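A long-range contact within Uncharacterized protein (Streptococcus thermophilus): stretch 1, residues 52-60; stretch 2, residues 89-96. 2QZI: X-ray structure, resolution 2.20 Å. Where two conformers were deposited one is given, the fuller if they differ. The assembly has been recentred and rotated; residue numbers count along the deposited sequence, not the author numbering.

Stretch 1, residues 52-60: ISNKHRAVK
Stretch 2, residues 89-96: VHTDKLIE

The most unusual feature is the approach of V59 to I95: V59 (-81/126) points toward stretch 2 with chi1 at 3°, between wells, and its CG2 comes within 3.2 Å of I95 CD1, a very tight apolar approach. I52 with I95 is the antiparallel hydrogen-bonded pair between these two stretches, and beyond the S53–L94 pair the chain runs through a loop that returns V59 to I95. The evidence for the hydrogen-bonded pair is two short, nearly linear bonds, I52 N to I95 O at 2.7 Å (161° at the hydrogen) and I95 N to I52 O at 2.7 Å (172°), with a CA-CA distance of 5.0 Å. The register continues to S53 opposite L94, a non-hydrogen-bonded pair with CA atoms 4.6 Å apart. Here CA-H...O contacts accompany the pairing: L94 CA lies 3.5 Å from I52 O, and S53 CA 3.3 Å from K93 O.

I52 (-125/122; chi1 m, chi2 t) and I95 (-122/132; chi1 m, chi2 149°) share one face, CB to CB 4.4 Å. Both are buried, a place suited to branched aliphatic chains. S53 (-149/161; chi1 p) and L94 (-142/130; chi1 t, chi2 p) occupy the other face.

Stretch 2 is a hairpin. T91 to L94 form a type I turn, with D92 at -50/-58 and K93 at -126/27; T91 N binds L94 O at 2.8 Å, and E96 N binds V89 O at 3.0 Å. K93 (m, t, t, p) extends along the loop, its CD 3.9 Å from K55 O and its CG 4.1 Å from R57 O. The aliphatic chain thus covers loop backbone while K93 NZ reaches D92 OD2 at 2.7 Å in a salt bridge.

Within the loop, N54 OD1 accepts from both H56 ND1 at 3.0 Å (160°) and H56 N at 3.3 Å (149°), tying the side chain of N54 to H56. In all, 427 Å² is buried between the stretches, both sides summed.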

# COMPACT_ATOMS: atom_id res chain seq x y z
N ILE A 52 -4.44 0.94 -3.39
CA ILE A 52 -4.19 0.40 -4.73
C ILE A 52 -5.36 0.86 -5.60
O ILE A 52 -6.53 0.65 -5.27
CB ILE A 52 -4.12 -1.13 -4.76
CG1 ILE A 52 -3.01 -1.62 -3.81
CG2 ILE A 52 -3.99 -1.69 -6.22
CD1 ILE A 52 -3.22 -3.10 -3.42
N SER A 53 -5.02 1.58 -6.66
CA SER A 53 -6.02 2.22 -7.49
C SER A 53 -5.54 2.30 -8.94
O SER A 53 -4.37 2.18 -9.22
CB SER A 53 -6.24 3.63 -6.96
OG SER A 53 -5.00 4.31 -6.96
N ASN A 54 -6.49 2.48 -9.85
CA ASN A 54 -6.18 2.54 -11.26
C ASN A 54 -7.12 3.46 -12.01
O ASN A 54 -8.23 3.08 -12.28
CB ASN A 54 -6.27 1.13 -11.85
CG ASN A 54 -5.64 1.04 -13.25
OD1 ASN A 54 -5.78 1.94 -14.07
ND2 ASN A 54 -4.93 -0.03 -13.49
N LYS A 55 -6.68 4.65 -12.38
CA LYS A 55 -7.55 5.67 -12.99
C LYS A 55 -8.44 5.16 -14.14
O LYS A 55 -9.62 5.55 -14.25
CB LYS A 55 -6.68 6.89 -13.40
CG LYS A 55 -5.82 7.44 -12.21
CD LYS A 55 -5.03 8.71 -12.52
CE LYS A 55 -3.74 8.43 -13.36
NZ LYS A 55 -2.52 8.18 -12.47
N HIS A 56 -7.91 4.24 -14.95
CA HIS A 56 -8.57 3.79 -16.20
C HIS A 56 -9.54 2.61 -16.04
O HIS A 56 -10.57 2.55 -16.73
CB HIS A 56 -7.50 3.41 -17.23
CG HIS A 56 -6.23 4.21 -17.13
ND1 HIS A 56 -5.21 3.89 -16.24
CD2 HIS A 56 -5.82 5.32 -17.80
CE1 HIS A 56 -4.23 4.78 -16.38
NE2 HIS A 56 -4.57 5.64 -17.32
N ARG A 57 -9.23 1.68 -15.14
CA ARG A 57 -9.92 0.39 -15.11
C ARG A 57 -10.02 -0.10 -13.70
O ARG A 57 -9.39 0.45 -12.80
CB ARG A 57 -9.17 -0.65 -15.96
CG ARG A 57 -7.67 -0.82 -15.63
CD ARG A 57 -7.02 -1.99 -16.41
NE ARG A 57 -5.57 -2.08 -16.18
CZ ARG A 57 -5.00 -2.54 -15.06
NH1 ARG A 57 -5.75 -2.97 -14.01
NH2 ARG A 57 -3.66 -2.54 -14.97
N ALA A 58 -10.84 -1.13 -13.51
CA ALA A 58 -10.88 -1.85 -12.26
C ALA A 58 -9.54 -2.56 -12.04
O ALA A 58 -8.92 -3.02 -13.00
CB ALA A 58 -12.05 -2.87 -12.26
N VAL A 59 -9.07 -2.61 -10.80
CA VAL A 59 -7.90 -3.43 -10.51
C VAL A 59 -8.28 -4.90 -10.34
O VAL A 59 -9.20 -5.27 -9.57
CB VAL A 59 -6.95 -2.85 -9.39
CG1 VAL A 59 -7.50 -1.58 -8.78
CG2 VAL A 59 -6.55 -3.88 -8.37
N LYS A 60 -7.59 -5.72 -11.14
CA LYS A 60 -7.84 -7.17 -11.22
C LYS A 60 -7.39 -7.94 -9.97
O LYS A 60 -6.50 -7.50 -9.25
CB LYS A 60 -7.13 -7.73 -12.47
CG LYS A 60 -7.87 -7.51 -13.81
CD LYS A 60 -7.86 -6.05 -14.27
CE LYS A 60 -8.01 -5.95 -15.80
NZ LYS A 60 -6.70 -6.18 -16.51
N VAL A 89 -10.72 -3.44 1.86
CA VAL A 89 -11.91 -2.73 1.44
C VAL A 89 -11.84 -2.57 -0.09
O VAL A 89 -10.95 -1.90 -0.61
CB VAL A 89 -12.06 -1.36 2.14
CG1 VAL A 89 -13.33 -0.61 1.53
CG2 VAL A 89 -12.15 -1.59 3.72
N HIS A 90 -12.81 -3.18 -0.76
CA HIS A 90 -12.90 -3.13 -2.21
C HIS A 90 -14.00 -2.15 -2.63
O HIS A 90 -15.16 -2.37 -2.34
CB HIS A 90 -13.26 -4.52 -2.73
CG HIS A 90 -12.37 -5.03 -3.82
ND1 HIS A 90 -12.60 -4.76 -5.15
CD2 HIS A 90 -11.28 -5.83 -3.78
CE1 HIS A 90 -11.67 -5.35 -5.88
NE2 HIS A 90 -10.87 -6.02 -5.08
N THR A 91 -13.60 -1.07 -3.29
CA THR A 91 -14.56 -0.22 -4.00
C THR A 91 -14.17 -0.12 -5.48
O THR A 91 -13.18 -0.68 -5.96
CB THR A 91 -14.60 1.25 -3.47
OG1 THR A 91 -13.30 1.87 -3.65
CG2 THR A 91 -15.02 1.34 -2.04
N ASP A 92 -14.94 0.70 -6.15
CA ASP A 92 -15.04 0.78 -7.58
C ASP A 92 -13.63 0.88 -8.19
O ASP A 92 -13.18 -0.00 -8.94
CB ASP A 92 -15.94 1.99 -7.94
CG ASP A 92 -16.36 2.01 -9.40
OD1 ASP A 92 -17.41 1.40 -9.70
OD2 ASP A 92 -15.63 2.65 -10.23
N LYS A 93 -12.87 1.87 -7.81
CA LYS A 93 -11.52 1.81 -8.40
C LYS A 93 -10.42 1.86 -7.36
O LYS A 93 -9.31 2.32 -7.62
CB LYS A 93 -11.39 2.89 -9.48
CG LYS A 93 -12.24 2.63 -10.75
CD LYS A 93 -11.97 3.77 -11.73
CE LYS A 93 -12.97 3.86 -12.79
NZ LYS A 93 -14.34 3.86 -12.21
N LEU A 94 -10.75 1.39 -6.16
CA LEU A 94 -9.88 1.54 -5.03
C LEU A 94 -9.91 0.30 -4.14
O LEU A 94 -10.99 -0.21 -3.76
CB LEU A 94 -10.27 2.81 -4.28
CG LEU A 94 -9.61 3.10 -2.93
CD1 LEU A 94 -8.09 3.27 -3.03
CD2 LEU A 94 -10.22 4.33 -2.25
N ILE A 95 -8.71 -0.19 -3.82
CA ILE A 95 -8.53 -1.21 -2.84
C ILE A 95 -7.60 -0.71 -1.73
O ILE A 95 -6.54 -0.13 -1.98
CB ILE A 95 -8.03 -2.54 -3.44
CG1 ILE A 95 -8.94 -2.96 -4.59
CG2 ILE A 95 -8.06 -3.67 -2.38
CD1 ILE A 95 -8.20 -3.74 -5.66
N GLU A 96 -8.07 -0.95 -0.51
CA GLU A 96 -7.48 -0.52 0.74
C GLU A 96 -7.23 -1.76 1.58
O GLU A 96 -8.15 -2.41 2.00
CB GLU A 96 -8.47 0.40 1.50
CG GLU A 96 -8.84 1.62 0.62
CD GLU A 96 -9.90 2.51 1.22
OE1 GLU A 96 -9.47 3.50 1.85
OE2 GLU A 96 -11.14 2.26 1.03